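Local coordinates for uncharacterized protein (Legionella longbeachae NSW150, PDB 4JZA), which dephosphorylates phosphoinositides, probably acting on phosphatidylinositol 3-phosphate, and so is likely to affect host lipid metabolism during Legionella infection, at residues K54-L59 with A107-L112; L115-S120 with V126-E131; A202-L207 with L215-D220. One frame throughout, in Å; residues are numbered along the deposited sequence.

Contact 1: K54-L59 with A107-L112; sequences KAFYFL and AKLIEL
The F56 ring is carried across to L112 by a first torsion that sets CG trans to the backbone N (chi1 -178°), and L112 answers with nearly the same turn about its own CA-CB bond (chi1 178°). With chi2 of L112 at 58° on CD1, the other methyl, CD2, is the branch that stands farthest from its own CA, and it is this branch that does the touching. It arrives at the rim of the ring, close to the ring plane, with L112 CD2 lying 3.5 Å from F56 CE2 and 4.0 Å from F56 CZ. The two side chains cross at about a right angle, and of L112 only CD2 comes close to the ring.

L109, one helical turn earlier, supplies the second apolar neighbour. Here the nearer branch is again CD2, but it is the methyl folded back toward its own CA, while CD1 is extended. L109 CD2 stands 4.3 Å from F56 CD2, in an oblique position relative to the ring. F56 and L109 also mark the nearest backbone approach, with their CA atoms 7.6 Å apart. Burial is uneven: F56 contributes 67 Å² of the 132 Å² total, about as much as L109 and L112 together. The evidence thus describes one aromatic ring set against two leucines spaced i, i+3, purely apolar and buried.

The pairing joins helix 41-62 to helix 95-116 within a helical bundle. V81 of helix 74-87 packs on F56, and L681 of helix 676-702 packs on L112. Helix 122-140 adds a further wall, through L129 against A55 and V126 against I110.

Contact 2: L115-S120 with V126-E131; sequences LNWGCS and VELLNE
L128 points one methyl, CD1, at the chain of 115-120, where W117 and C119 receive it from two directions. At L128 CD1 the directions to W117 CG and C119 SG are about 77° apart, so the methyl sits in the angle between an indole and a sulfur. The separations are ordinary apolar ones: L128 CD1 is 4.2 Å from C119 SG and 4.4 Å from W117 CG. The methyl lies obliquely to the indole, near the end of the ring system that is attached to CB. L128 reaches this place because CD1 is the extended branch, trans to its own CA (chi2 173°). Burial agrees with this division: L128 gives 49 Å², against 17 Å² for W117 and 16 Å² for C119.

The receiving side is shaped by the end of helix 95-116. G118 leaves helical geometry with a positive phi of 62° and forms a Schellman motif, with two bonds reaching back into the last turn. This reversal leaves W117 and C119, either side of the glycine, both directed at helix 122-140, which begins a few residues farther on. The contact therefore packs the capped end of one helix against the second turn of the next.

Several neighbours surround the indole. N116 OD1 lies 3.6 Å above the plane of the W117 ring, displaced toward its rim. Y63 meets W117 with its ring almost parallel, and F65 makes an edge-to-face contact. L128, for its part, also touches I113 of helix 95-116 and H316 of helix 315-325, while C119 leans on A114.

Contact 3: A202-L207 with L215-D220; sequences AYFCNL and LEVIRD
Y203 and D220 join helix 198-206 to helix 214-234, consecutive helices of the phosphoinositide phosphatase insertion domain. The short axes run at 128° and come no nearer than 13.0 Å, a gap spanned largely by the tyrosine. Both residues place CG trans to the backbone N, which extends phenol and carboxylate toward each other. A hydrogen bond runs from Y203 OH to D220 OD1, the ring and carboxylate planes being 64° apart; its 2.5 Å length is doubtful at this resolution and implies no special strength. V217, one turn before D220, supplies the apolar half. Its CG1 lies in the plane of the Y203 ring, at the edge, 3.8 Å from Y203 CE2, while CG2 is 4.2 Å from L207 CD2. F204 CE1 stands 4.4 Å from the same V217 CG1, so two aromatic residues meet this one methyl.

In the second shell, H262 NE2 bonds to D220 OD2, leaving the carboxylate held through both oxygens, and the H262 ring meets Y203 edge-to-face. F284 does likewise with Y203, and W192 with F204. Within 202-207, N206 ND2 donates to A202 O over 2.8 Å (N-H...O angle 155°), an oxygen that also accepts from N206 N.

In the fold
Contacts 1 and 2 belong to one helical bundle and share helix 95-116; their centres are 8 Å apart and they touch directly, as where L59 packs on W117. Contact 1 uses the C-terminal half of that helix, ahead of its end, and all its touching residues are buried, whereas contact 2 is at its end and only partly buried. Both are wholly apolar across their segments. Contact 3 stands apart in the insertion domain, its centre about 42 Å from that of contact 1 and about 36 Å from that of contact 2. It is largely buried too, although far from the chain centre, and it alone combines apolar packing with a tyrosine-carboxylate hydrogen bond.

Contact 1: K54-L59 with A107-L112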
ATOM      1  N   LYS A  54       2.793  -4.217  14.027  1.00 38.69           N
ATOM      2  CA  LYS A  54       1.553  -3.453  14.232  1.00 43.24           C
ATOM      3  C   LYS A  54       0.544  -3.648  13.097  1.00 42.85           C
ATOM      4  O   LYS A  54      -0.641  -3.619  13.339  1.00 50.45           O
ATOM      5  CB  LYS A  54       1.823  -1.966  14.372  1.00 48.12           C
ATOM      6  CG  LYS A  54       2.268  -1.550  15.762  1.00 48.74           C
ATOM      7  CD  LYS A  54       3.039  -0.240  15.712  1.00 49.47           C
ATOM      8  CE  LYS A  54       3.684   0.019  17.053  1.00 55.07           C
ATOM      9  NZ  LYS A  54       4.938   0.788  16.892  1.00 59.64           N
ATOM     10  N   ALA A  55       0.974  -3.878  11.870  1.00 39.38           N
ATOM     11  CA  ALA A  55      -0.007  -4.090  10.837  1.00 41.62           C
ATOM     12  C   ALA A  55      -0.743  -5.406  10.997  1.00 43.20           C
ATOM     13  O   ALA A  55      -1.924  -5.516  10.623  1.00 38.57           O
ATOM     14  CB  ALA A  55       0.617  -4.013   9.462  1.00 41.34           C
ATOM     15  N   PHE A  56      -0.046  -6.423  11.499  1.00 45.15           N
ATOM     16  CA  PHE A  56      -0.754  -7.672  11.821  1.00 48.13           C
ATOM     17  C   PHE A  56      -1.841  -7.424  12.865  1.00 44.46           C
ATOM     18  O   PHE A  56      -2.963  -7.903  12.693  1.00 40.13           O
ATOM     19  CB  PHE A  56       0.156  -8.793  12.315  1.00 51.45           C
ATOM     20  CG  PHE A  56      -0.568 -10.078  12.604  1.00 56.33           C
ATOM     21  CD1 PHE A  56      -1.898 -10.188  12.531  1.00 67.13           C
ATOM     22  CD2 PHE A  56       0.103 -11.166  12.876  1.00 64.85           C
ATOM     23  CE1 PHE A  56      -2.552 -11.370  12.789  1.00 66.57           C
ATOM     24  CE2 PHE A  56      -0.544 -12.364  13.101  1.00 65.42           C
ATOM     25  CZ  PHE A  56      -1.866 -12.454  13.071  1.00 60.32           C
ATOM     26  N   TYR A  57      -1.506  -6.692  13.927  1.00 43.16           N
ATOM     27  CA  TYR A  57      -2.468  -6.377  14.952  1.00 43.68           C
ATOM     28  C   TYR A  57      -3.638  -5.595  14.394  1.00 44.98           C
ATOM     29  O   TYR A  57      -4.782  -5.905  14.714  1.00 49.68           O
ATOM     30  CB  TYR A  57      -1.843  -5.622  16.118  1.00 42.99           C
ATOM     31  CG  TYR A  57      -1.202  -6.541  17.115  1.00 43.21           C
ATOM     32  CD1 TYR A  57      -0.090  -7.282  16.774  1.00 42.04           C
ATOM     33  CD2 TYR A  57      -1.728  -6.692  18.395  1.00 45.07           C
ATOM     34  CE1 TYR A  57       0.518  -8.131  17.683  1.00 43.41           C
ATOM     35  CE2 TYR A  57      -1.134  -7.542  19.320  1.00 46.21           C
ATOM     36  CZ  TYR A  57       0.001  -8.254  18.960  1.00 46.44           C
ATOM     37  OH  TYR A  57       0.625  -9.104  19.871  1.00 48.93           O
ATOM     38  N   PHE A  58      -3.393  -4.612  13.539  1.00 41.89           N
ATOM     39  CA  PHE A  58      -4.519  -3.918  12.950  1.00 39.12           C
ATOM     40  C   PHE A  58      -5.433  -4.894  12.233  1.00 39.84           C
ATOM     41  O   PHE A  58      -6.664  -4.787  12.277  1.00 42.21           O
ATOM     42  CB  PHE A  58      -4.035  -2.905  11.946  1.00 39.26           C
ATOM     43  CG  PHE A  58      -5.116  -2.009  11.431  1.00 37.17           C
ATOM     44  CD1 PHE A  58      -5.846  -2.372  10.332  1.00 35.12           C
ATOM     45  CD2 PHE A  58      -5.370  -0.800  12.042  1.00 37.75           C
ATOM     46  CE1 PHE A  58      -6.830  -1.577   9.864  1.00 34.13           C
ATOM     47  CE2 PHE A  58      -6.361   0.021  11.577  1.00 37.28           C
ATOM     48  CZ  PHE A  58      -7.087  -0.371  10.484  1.00 37.37           C
ATOM     49  N   LEU A  59      -4.824  -5.826  11.530  1.00 40.32           N
ATOM     50  CA  LEU A  59      -5.548  -6.763  10.673  1.00 41.67           C
ATOM     51  C   LEU A  59      -6.454  -7.628  11.508  1.00 44.21           C
ATOM     52  O   LEU A  59      -7.635  -7.823  11.188  1.00 42.37           O
ATOM     53  CB  LEU A  59      -4.535  -7.607   9.889  1.00 39.81           C
ATOM     54  CG  LEU A  59      -5.079  -8.698   8.993  1.00 41.23           C
ATOM     55  CD1 LEU A  59      -6.002  -8.186   7.906  1.00 40.96           C
ATOM     56  CD2 LEU A  59      -3.906  -9.473   8.415  1.00 40.24           C
ATOM     57  N   ALA A 107       7.655 -13.212   5.654  1.00 40.54           N
ATOM     58  CA  ALA A 107       7.093 -14.487   5.146  1.00 39.57           C
ATOM     59  C   ALA A 107       6.359 -15.256   6.224  1.00 39.90           C
ATOM     60  O   ALA A 107       5.344 -15.850   5.947  1.00 37.66           O
ATOM     61  CB  ALA A 107       8.182 -15.366   4.582  1.00 37.41           C
ATOM     62  N   LYS A 108       6.884 -15.242   7.457  1.00 40.85           N
ATOM     63  CA  LYS A 108       6.176 -15.821   8.566  1.00 42.54           C
ATOM     64  C   LYS A 108       4.815 -15.216   8.763  1.00 41.30           C
ATOM     65  O   LYS A 108       3.899 -15.949   8.995  1.00 47.04           O
ATOM     66  CB  LYS A 108       6.960 -15.718   9.846  1.00 45.77           C
ATOM     67  CG  LYS A 108       8.037 -16.783   9.943  1.00 51.29           C
ATOM     68  CD  LYS A 108       8.661 -16.693  11.322  1.00 61.27           C
ATOM     69  CE  LYS A 108       9.884 -17.576  11.476  1.00 66.55           C
ATOM     70  NZ  LYS A 108      10.834 -16.979  12.465  1.00 68.80           N
ATOM     71  N   LEU A 109       4.672 -13.901   8.669  1.00 41.87           N
ATOM     72  CA  LEU A 109       3.368 -13.271   8.872  1.00 41.27           C
ATOM     73  C   LEU A 109       2.422 -13.578   7.755  1.00 40.33           C
ATOM     74  O   LEU A 109       1.239 -13.824   7.998  1.00 37.27           O
ATOM     75  CB  LEU A 109       3.457 -11.757   8.977  1.00 40.76           C
ATOM     76  CG  LEU A 109       4.328 -11.163  10.086  1.00 45.08           C
ATOM     77  CD1 LEU A 109       4.030  -9.688  10.166  1.00 48.51           C
ATOM     78  CD2 LEU A 109       4.132 -11.745  11.453  1.00 47.52           C
ATOM     79  N   ILE A 110       2.930 -13.519   6.532  1.00 41.50           N
ATOM     80  CA  ILE A 110       2.102 -13.722   5.343  1.00 42.76           C
ATOM     81  C   ILE A 110       1.488 -15.118   5.394  1.00 43.52           C
ATOM     82  O   ILE A 110       0.333 -15.335   5.032  1.00 40.05           O
ATOM     83  CB  ILE A 110       2.991 -13.516   4.096  1.00 45.40           C
ATOM     84  CG1 ILE A 110       3.258 -12.051   3.933  1.00 45.60           C
ATOM     85  CG2 ILE A 110       2.375 -14.014   2.796  1.00 47.59           C
ATOM     86  CD1 ILE A 110       4.592 -11.850   3.267  1.00 48.45           C
ATOM     87  N   GLU A 111       2.286 -16.069   5.861  1.00 44.85           N
ATOM     88  CA  GLU A 111       1.904 -17.455   5.810  1.00 49.53           C
ATOM     89  C   GLU A 111       0.836 -17.691   6.912  1.00 48.65           C
ATOM     90  O   GLU A 111      -0.193 -18.331   6.683  1.00 45.61           O
ATOM     91  CB  GLU A 111       3.186 -18.324   5.856  1.00 55.64           C
ATOM     92  CG  GLU A 111       3.267 -19.419   6.885  1.00 67.42           C
ATOM     93  CD  GLU A 111       4.593 -20.216   6.885  1.00 75.79           C
ATOM     94  OE1 GLU A 111       5.631 -19.709   7.449  1.00 61.77           O
ATOM     95  OE2 GLU A 111       4.538 -21.399   6.387  1.00 75.59           O
ATOM     96  N   LEU A 112       1.080 -17.133   8.093  1.00 44.90           N
ATOM     97  CA  LEU A 112       0.114 -17.147   9.173  1.00 42.15           C
ATOM     98  C   LEU A 112      -1.212 -16.515   8.762  1.00 41.03           C
ATOM     99  O   LEU A 112      -2.272 -17.012   9.099  1.00 39.36           O
ATOM    100  CB  LEU A 112       0.690 -16.418  10.368  1.00 42.53           C
ATOM    101  CG  LEU A 112      -0.249 -16.335  11.527  1.00 44.92           C
ATOM    102  CD1 LEU A 112      -0.605 -17.762  11.885  1.00 51.37           C
ATOM    103  CD2 LEU A 112       0.401 -15.694  12.700  1.00 43.84           C
TER

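Contact 2: L115-S120 with V126-E131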
ATOM      1  N   LEU A 115      -3.035 -18.911   6.223  1.00 43.50           N
ATOM      2  CA  LEU A 115      -3.606 -19.962   7.076  1.00 40.69           C
ATOM      3  C   LEU A 115      -4.837 -19.499   7.842  1.00 45.23           C
ATOM      4  O   LEU A 115      -5.917 -20.030   7.636  1.00 43.72           O
ATOM      5  CB  LEU A 115      -2.605 -20.421   8.115  1.00 42.36           C
ATOM      6  CG  LEU A 115      -3.161 -21.453   9.120  1.00 44.88           C
ATOM      7  CD1 LEU A 115      -3.662 -22.686   8.380  1.00 42.80           C
ATOM      8  CD2 LEU A 115      -2.109 -21.851  10.132  1.00 45.40           C
ATOM      9  N   ASN A 116      -4.692 -18.539   8.749  1.00 50.05           N
ATOM     10  CA  ASN A 116      -5.847 -18.131   9.537  1.00 54.52           C
ATOM     11  C   ASN A 116      -7.014 -17.474   8.734  1.00 50.02           C
ATOM     12  O   ASN A 116      -8.181 -17.601   9.110  1.00 52.18           O
ATOM     13  CB  ASN A 116      -5.436 -17.226  10.688  1.00 62.64           C
ATOM     14  CG  ASN A 116      -6.604 -16.895  11.631  1.00 71.11           C
ATOM     15  OD1 ASN A 116      -7.068 -15.743  11.713  1.00 69.88           O
ATOM     16  ND2 ASN A 116      -7.084 -17.915  12.350  1.00 82.40           N
ATOM     17  N   TRP A 117      -6.736 -16.814   7.631  1.00 45.07           N
ATOM     18  CA  TRP A 117      -7.813 -16.179   6.857  1.00 44.99           C
ATOM     19  C   TRP A 117      -8.233 -17.053   5.672  1.00 48.41           C
ATOM     20  O   TRP A 117      -9.154 -16.708   4.941  1.00 46.73           O
ATOM     21  CB  TRP A 117      -7.407 -14.763   6.377  1.00 44.69           C
ATOM     22  CG  TRP A 117      -7.725 -13.679   7.393  1.00 42.50           C
ATOM     23  CD1 TRP A 117      -8.861 -12.914   7.450  1.00 42.89           C
ATOM     24  CD2 TRP A 117      -6.918 -13.286   8.507  1.00 39.26           C
ATOM     25  NE1 TRP A 117      -8.802 -12.072   8.541  1.00 45.42           N
ATOM     26  CE2 TRP A 117      -7.627 -12.298   9.213  1.00 41.00           C
ATOM     27  CE3 TRP A 117      -5.688 -13.698   8.985  1.00 38.05           C
ATOM     28  CZ2 TRP A 117      -7.119 -11.678  10.339  1.00 39.98           C
ATOM     29  CZ3 TRP A 117      -5.197 -13.113  10.117  1.00 40.50           C
ATOM     30  CH2 TRP A 117      -5.908 -12.092  10.784  1.00 39.91           C
ATOM     31  N   GLY A 118      -7.555 -18.182   5.488  1.00 49.72           N
ATOM     32  CA  GLY A 118      -7.950 -19.149   4.474  1.00 51.17           C
ATOM     33  C   GLY A 118      -7.878 -18.590   3.074  1.00 49.89           C
ATOM     34  O   GLY A 118      -8.821 -18.721   2.315  1.00 52.18           O
ATOM     35  N   CYS A 119      -6.738 -17.999   2.751  1.00 46.79           N
ATOM     36  CA  CYS A 119      -6.529 -17.358   1.482  1.00 49.00           C
ATOM     37  C   CYS A 119      -6.215 -18.408   0.438  1.00 54.67           C
ATOM     38  O   CYS A 119      -5.259 -19.161   0.609  1.00 56.28           O
ATOM     39  CB  CYS A 119      -5.343 -16.389   1.583  1.00 46.95           C
ATOM     40  SG  CYS A 119      -5.541 -14.952   2.710  1.00 50.32           S
ATOM     41  N   SER A 120      -6.972 -18.447  -0.659  1.00 59.99           N
ATOM     42  CA  SER A 120      -6.672 -19.395  -1.750  1.00 65.85           C
ATOM     43  C   SER A 120      -5.352 -19.086  -2.374  1.00 62.90           C
ATOM     44  O   SER A 120      -4.654 -19.993  -2.749  1.00 62.64           O
ATOM     45  CB  SER A 120      -7.728 -19.393  -2.852  1.00 69.51           C
ATOM     46  OG  SER A 120      -8.332 -18.125  -2.894  1.00 82.56           O
ATOM     47  N   VAL A 126      -0.669 -11.207   1.164  1.00 44.90           N
ATOM     48  CA  VAL A 126       0.285 -10.135   1.056  1.00 44.28           C
ATOM     49  C   VAL A 126      -0.477  -8.831   1.091  1.00 47.84           C
ATOM     50  O   VAL A 126      -0.143  -7.938   1.856  1.00 47.68           O
ATOM     51  CB  VAL A 126       1.128 -10.318  -0.213  1.00 44.88           C
ATOM     52  CG1 VAL A 126       1.768  -9.012  -0.653  1.00 47.80           C
ATOM     53  CG2 VAL A 126       2.184 -11.407   0.036  1.00 43.48           C
ATOM     54  N   GLU A 127      -1.536  -8.739   0.292  1.00 49.73           N
ATOM     55  CA  GLU A 127      -2.296  -7.512   0.182  1.00 45.39           C
ATOM     56  C   GLU A 127      -3.002  -7.178   1.470  1.00 43.94           C
ATOM     57  O   GLU A 127      -3.170  -6.009   1.808  1.00 45.21           O
ATOM     58  CB  GLU A 127      -3.273  -7.602  -0.964  1.00 48.49           C
ATOM     59  CG  GLU A 127      -2.537  -7.693  -2.293  1.00 59.16           C
ATOM     60  CD  GLU A 127      -3.379  -8.242  -3.456  1.00 70.05           C
ATOM     61  OE1 GLU A 127      -4.558  -8.629  -3.249  1.00 70.47           O
ATOM     62  OE2 GLU A 127      -2.832  -8.291  -4.595  1.00 70.09           O
ATOM     63  N   LEU A 128      -3.437  -8.184   2.201  1.00 43.06           N
ATOM     64  CA  LEU A 128      -4.056  -7.920   3.516  1.00 41.02           C
ATOM     65  C   LEU A 128      -3.105  -7.219   4.503  1.00 39.19           C
ATOM     66  O   LEU A 128      -3.465  -6.174   5.078  1.00 36.57           O
ATOM     67  CB  LEU A 128      -4.560  -9.195   4.163  1.00 37.63           C
ATOM     68  CG  LEU A 128      -5.837  -9.760   3.599  1.00 36.65           C
ATOM     69  CD1 LEU A 128      -6.108 -11.117   4.235  1.00 37.01           C
ATOM     70  CD2 LEU A 128      -7.021  -8.850   3.833  1.00 37.60           C
ATOM     71  N   LEU A 129      -1.897  -7.767   4.665  1.00 35.15           N
ATOM     72  CA  LEU A 129      -0.851  -7.105   5.481  1.00 34.22           C
ATOM     73  C   LEU A 129      -0.456  -5.671   4.996  1.00 34.51           C
ATOM     74  O   LEU A 129      -0.375  -4.715   5.767  1.00 33.15           O
ATOM     75  CB  LEU A 129       0.399  -7.973   5.498  1.00 33.16           C
ATOM     76  CG  LEU A 129       1.500  -7.561   6.479  1.00 33.24           C
ATOM     77  CD1 LEU A 129       0.989  -7.453   7.884  1.00 33.46           C
ATOM     78  CD2 LEU A 129       2.697  -8.498   6.429  1.00 32.09           C
ATOM     79  N   ASN A 130      -0.235  -5.548   3.691  1.00 35.64           N
ATOM     80  CA  ASN A 130       0.254  -4.336   3.066  1.00 33.54           C
ATOM     81  C   ASN A 130      -0.722  -3.238   3.300  1.00 32.91           C
ATOM     82  O   ASN A 130      -0.347  -2.140   3.659  1.00 34.97           O
ATOM     83  CB  ASN A 130       0.436  -4.567   1.572  1.00 34.59           C
ATOM     84  CG  ASN A 130       1.092  -3.388   0.872  1.00 34.81           C
ATOM     85  OD1 ASN A 130       2.193  -2.979   1.227  1.00 32.49           O
ATOM     86  ND2 ASN A 130       0.410  -2.847  -0.144  1.00 35.30           N
ATOM     87  N   GLU A 131      -1.997  -3.558   3.121  1.00 35.63           N
ATOM     88  CA  GLU A 131      -3.132  -2.574   3.249  1.00 33.56           C
ATOM     89  C   GLU A 131      -3.522  -2.338   4.686  1.00 32.40           C
ATOM     90  O   GLU A 131      -3.831  -1.215   5.067  1.00 34.58           O
ATOM     91  CB  GLU A 131      -4.348  -2.961   2.353  1.00 32.73           C
ATOM     92  CG  GLU A 131      -4.016  -2.833   0.866  1.00 33.07           C
ATOM     93  CD  GLU A 131      -4.979  -3.514  -0.081  1.00 35.56           C
ATOM     94  OE1 GLU A 131      -6.211  -3.321  -0.026  1.00 39.73           O
ATOM     95  OE2 GLU A 131      -4.524  -4.254  -0.939  1.00 41.75           O
TER

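Contact 3: A202-L207 with L215-D220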
ATOM      1  N   ALA A 202     -23.733   2.610 -12.432  1.00 47.45           N
ATOM      2  CA  ALA A 202     -24.144   3.986 -12.331  1.00 52.59           C
ATOM      3  C   ALA A 202     -25.632   4.088 -11.953  1.00 58.48           C
ATOM      4  O   ALA A 202     -26.025   4.981 -11.155  1.00 57.93           O
ATOM      5  CB  ALA A 202     -23.879   4.735 -13.614  1.00 55.76           C
ATOM      6  N   TYR A 203     -26.454   3.187 -12.509  1.00 58.38           N
ATOM      7  CA  TYR A 203     -27.902   3.222 -12.248  1.00 56.27           C
ATOM      8  C   TYR A 203     -28.165   3.160 -10.750  1.00 53.39           C
ATOM      9  O   TYR A 203     -28.739   4.067 -10.190  1.00 53.89           O
ATOM     10  CB  TYR A 203     -28.652   2.092 -12.975  1.00 55.60           C
ATOM     11  CG  TYR A 203     -30.161   2.157 -12.826  1.00 54.93           C
ATOM     12  CD1 TYR A 203     -30.897   3.014 -13.611  1.00 58.90           C
ATOM     13  CD2 TYR A 203     -30.836   1.384 -11.936  1.00 55.05           C
ATOM     14  CE1 TYR A 203     -32.261   3.110 -13.518  1.00 62.29           C
ATOM     15  CE2 TYR A 203     -32.214   1.482 -11.816  1.00 61.40           C
ATOM     16  CZ  TYR A 203     -32.928   2.344 -12.623  1.00 64.27           C
ATOM     17  OH  TYR A 203     -34.307   2.503 -12.548  1.00 64.36           O
ATOM     18  N   PHE A 204     -27.694   2.116 -10.100  1.00 52.52           N
ATOM     19  CA  PHE A 204     -28.017   1.902  -8.699  1.00 52.39           C
ATOM     20  C   PHE A 204     -27.297   2.882  -7.789  1.00 53.83           C
ATOM     21  O   PHE A 204     -27.839   3.306  -6.778  1.00 58.14           O
ATOM     22  CB  PHE A 204     -27.685   0.458  -8.281  1.00 52.76           C
ATOM     23  CG  PHE A 204     -28.611  -0.581  -8.855  1.00 52.62           C
ATOM     24  CD1 PHE A 204     -29.904  -0.720  -8.378  1.00 56.34           C
ATOM     25  CD2 PHE A 204     -28.190  -1.435  -9.865  1.00 52.79           C
ATOM     26  CE1 PHE A 204     -30.759  -1.683  -8.914  1.00 55.98           C
ATOM     27  CE2 PHE A 204     -29.031  -2.407 -10.394  1.00 51.79           C
ATOM     28  CZ  PHE A 204     -30.314  -2.529  -9.923  1.00 54.02           C
ATOM     29  N   CYS A 205     -26.070   3.250  -8.120  1.00 58.86           N
ATOM     30  CA  CYS A 205     -25.314   4.151  -7.220  1.00 60.12           C
ATOM     31  C   CYS A 205     -25.820   5.581  -7.296  1.00 59.80           C
ATOM     32  O   CYS A 205     -25.585   6.348  -6.388  1.00 62.81           O
ATOM     33  CB  CYS A 205     -23.784   4.090  -7.457  1.00 54.73           C
ATOM     34  SG  CYS A 205     -23.058   2.496  -6.983  0.88 51.42           S
ATOM     35  N   ASN A 206     -26.539   5.936  -8.356  1.00 62.32           N
ATOM     36  CA  ASN A 206     -27.100   7.296  -8.463  1.00 61.30           C
ATOM     37  C   ASN A 206     -28.598   7.384  -8.269  1.00 58.71           C
ATOM     38  O   ASN A 206     -29.170   8.473  -8.318  1.00 57.46           O
ATOM     39  CB  ASN A 206     -26.713   7.898  -9.790  1.00 61.01           C
ATOM     40  CG  ASN A 206     -25.225   8.122  -9.875  1.00 63.74           C
ATOM     41  OD1 ASN A 206     -24.715   9.049  -9.277  1.00 59.94           O
ATOM     42  ND2 ASN A 206     -24.522   7.242 -10.572  1.00 63.33           N
ATOM     43  N   LEU A 207     -29.218   6.243  -7.992  1.00 57.69           N
ATOM     44  CA  LEU A 207     -30.660   6.162  -7.852  1.00 59.50           C
ATOM     45  C   LEU A 207     -31.168   7.219  -6.890  1.00 61.61           C
ATOM     46  O   LEU A 207     -30.731   7.291  -5.734  1.00 55.00           O
ATOM     47  CB  LEU A 207     -31.056   4.784  -7.317  1.00 62.74           C
ATOM     48  CG  LEU A 207     -32.522   4.385  -7.419  1.00 61.45           C
ATOM     49  CD1 LEU A 207     -32.900   4.166  -8.880  1.00 62.91           C
ATOM     50  CD2 LEU A 207     -32.762   3.140  -6.578  1.00 60.18           C
ATOM     51  N   LEU A 215     -40.035  -2.787  -6.540  1.00 54.70           N
ATOM     52  CA  LEU A 215     -41.148  -2.468  -7.431  1.00 56.19           C
ATOM     53  C   LEU A 215     -41.023  -1.081  -8.093  1.00 56.18           C
ATOM     54  O   LEU A 215     -41.208  -0.942  -9.294  1.00 55.22           O
ATOM     55  CB  LEU A 215     -42.475  -2.605  -6.674  1.00 58.46           C
ATOM     56  CG  LEU A 215     -42.864  -4.057  -6.342  1.00 57.05           C
ATOM     57  CD1 LEU A 215     -44.083  -4.191  -5.413  1.00 55.96           C
ATOM     58  CD2 LEU A 215     -43.095  -4.817  -7.640  1.00 58.40           C
ATOM     59  N   GLU A 216     -40.680  -0.055  -7.338  1.00 60.47           N
ATOM     60  CA  GLU A 216     -40.476   1.252  -7.958  1.00 64.07           C
ATOM     61  C   GLU A 216     -39.273   1.275  -8.912  1.00 61.78           C
ATOM     62  O   GLU A 216     -39.248   2.049  -9.885  1.00 64.73           O
ATOM     63  CB  GLU A 216     -40.429   2.372  -6.906  1.00 71.27           C
ATOM     64  CG  GLU A 216     -41.812   2.754  -6.359  1.00 75.48           C
ATOM     65  CD  GLU A 216     -41.788   3.781  -5.219  1.00 81.94           C
ATOM     66  OE1 GLU A 216     -40.775   4.522  -5.020  1.00 81.05           O
ATOM     67  OE2 GLU A 216     -42.827   3.863  -4.529  1.00 78.96           O
ATOM     68  N   VAL A 217     -38.285   0.418  -8.681  1.00 58.10           N
ATOM     69  CA  VAL A 217     -37.165   0.335  -9.630  1.00 56.61           C
ATOM     70  C   VAL A 217     -37.590  -0.210 -10.980  1.00 56.69           C
ATOM     71  O   VAL A 217     -37.315   0.400 -12.003  1.00 57.70           O
ATOM     72  CB  VAL A 217     -36.008  -0.511  -9.084  1.00 58.51           C
ATOM     73  CG1 VAL A 217     -34.916  -0.690 -10.142  1.00 56.32           C
ATOM     74  CG2 VAL A 217     -35.436   0.173  -7.845  1.00 56.99           C
ATOM     75  N   ILE A 218     -38.296  -1.338 -10.985  1.00 57.85           N
ATOM     76  CA  ILE A 218     -38.778  -1.929 -12.241  1.00 58.28           C
ATOM     77  C   ILE A 218     -39.597  -0.933 -13.044  1.00 60.21           C
ATOM     78  O   ILE A 218     -39.365  -0.777 -14.237  1.00 58.50           O
ATOM     79  CB  ILE A 218     -39.636  -3.176 -11.988  1.00 58.30           C
ATOM     80  CG1 ILE A 218     -38.775  -4.253 -11.322  1.00 54.28           C
ATOM     81  CG2 ILE A 218     -40.257  -3.682 -13.300  1.00 58.31           C
ATOM     82  CD1 ILE A 218     -39.537  -5.233 -10.460  1.00 53.57           C
ATOM     83  N   ARG A 219     -40.526  -0.247 -12.375  1.00 65.33           N
ATOM     84  CA  ARG A 219     -41.371   0.734 -13.047  1.00 73.94           C
ATOM     85  C   ARG A 219     -40.502   1.872 -13.556  1.00 73.62           C
ATOM     86  O   ARG A 219     -40.603   2.247 -14.725  1.00 71.99           O
ATOM     87  CB  ARG A 219     -42.558   1.227 -12.166  1.00 83.48           C
ATOM     88  CG  ARG A 219     -43.863   0.410 -12.346  1.00 97.59           C
ATOM     89  CD  ARG A 219     -45.073   0.965 -11.566  1.00103.73           C
ATOM     90  NE  ARG A 219     -44.896   2.386 -11.242  1.00104.90           N
ATOM     91  CZ  ARG A 219     -44.643   2.893 -10.029  1.00 99.16           C
ATOM     92  NH1 ARG A 219     -44.572   2.130  -8.937  1.00 93.89           N
ATOM     93  NH2 ARG A 219     -44.476   4.203  -9.902  1.00 92.52           N
ATOM     94  N   ASP A 220     -39.627   2.407 -12.700  1.00 73.65           N
ATOM     95  CA  ASP A 220     -38.729   3.484 -13.119  1.00 70.69           C
ATOM     96  C   ASP A 220     -38.024   3.143 -14.430  1.00 71.77           C
ATOM     97  O   ASP A 220     -37.948   3.971 -15.330  1.00 76.10           O
ATOM     98  CB  ASP A 220     -37.670   3.762 -12.049  1.00 70.80           C
ATOM     99  CG  ASP A 220     -36.631   4.787 -12.501  1.00 65.67           C
ATOM    100  OD1 ASP A 220     -35.698   4.426 -13.263  1.00 61.07           O
ATOM    101  OD2 ASP A 220     -36.765   5.952 -12.071  1.00 58.36           O
TER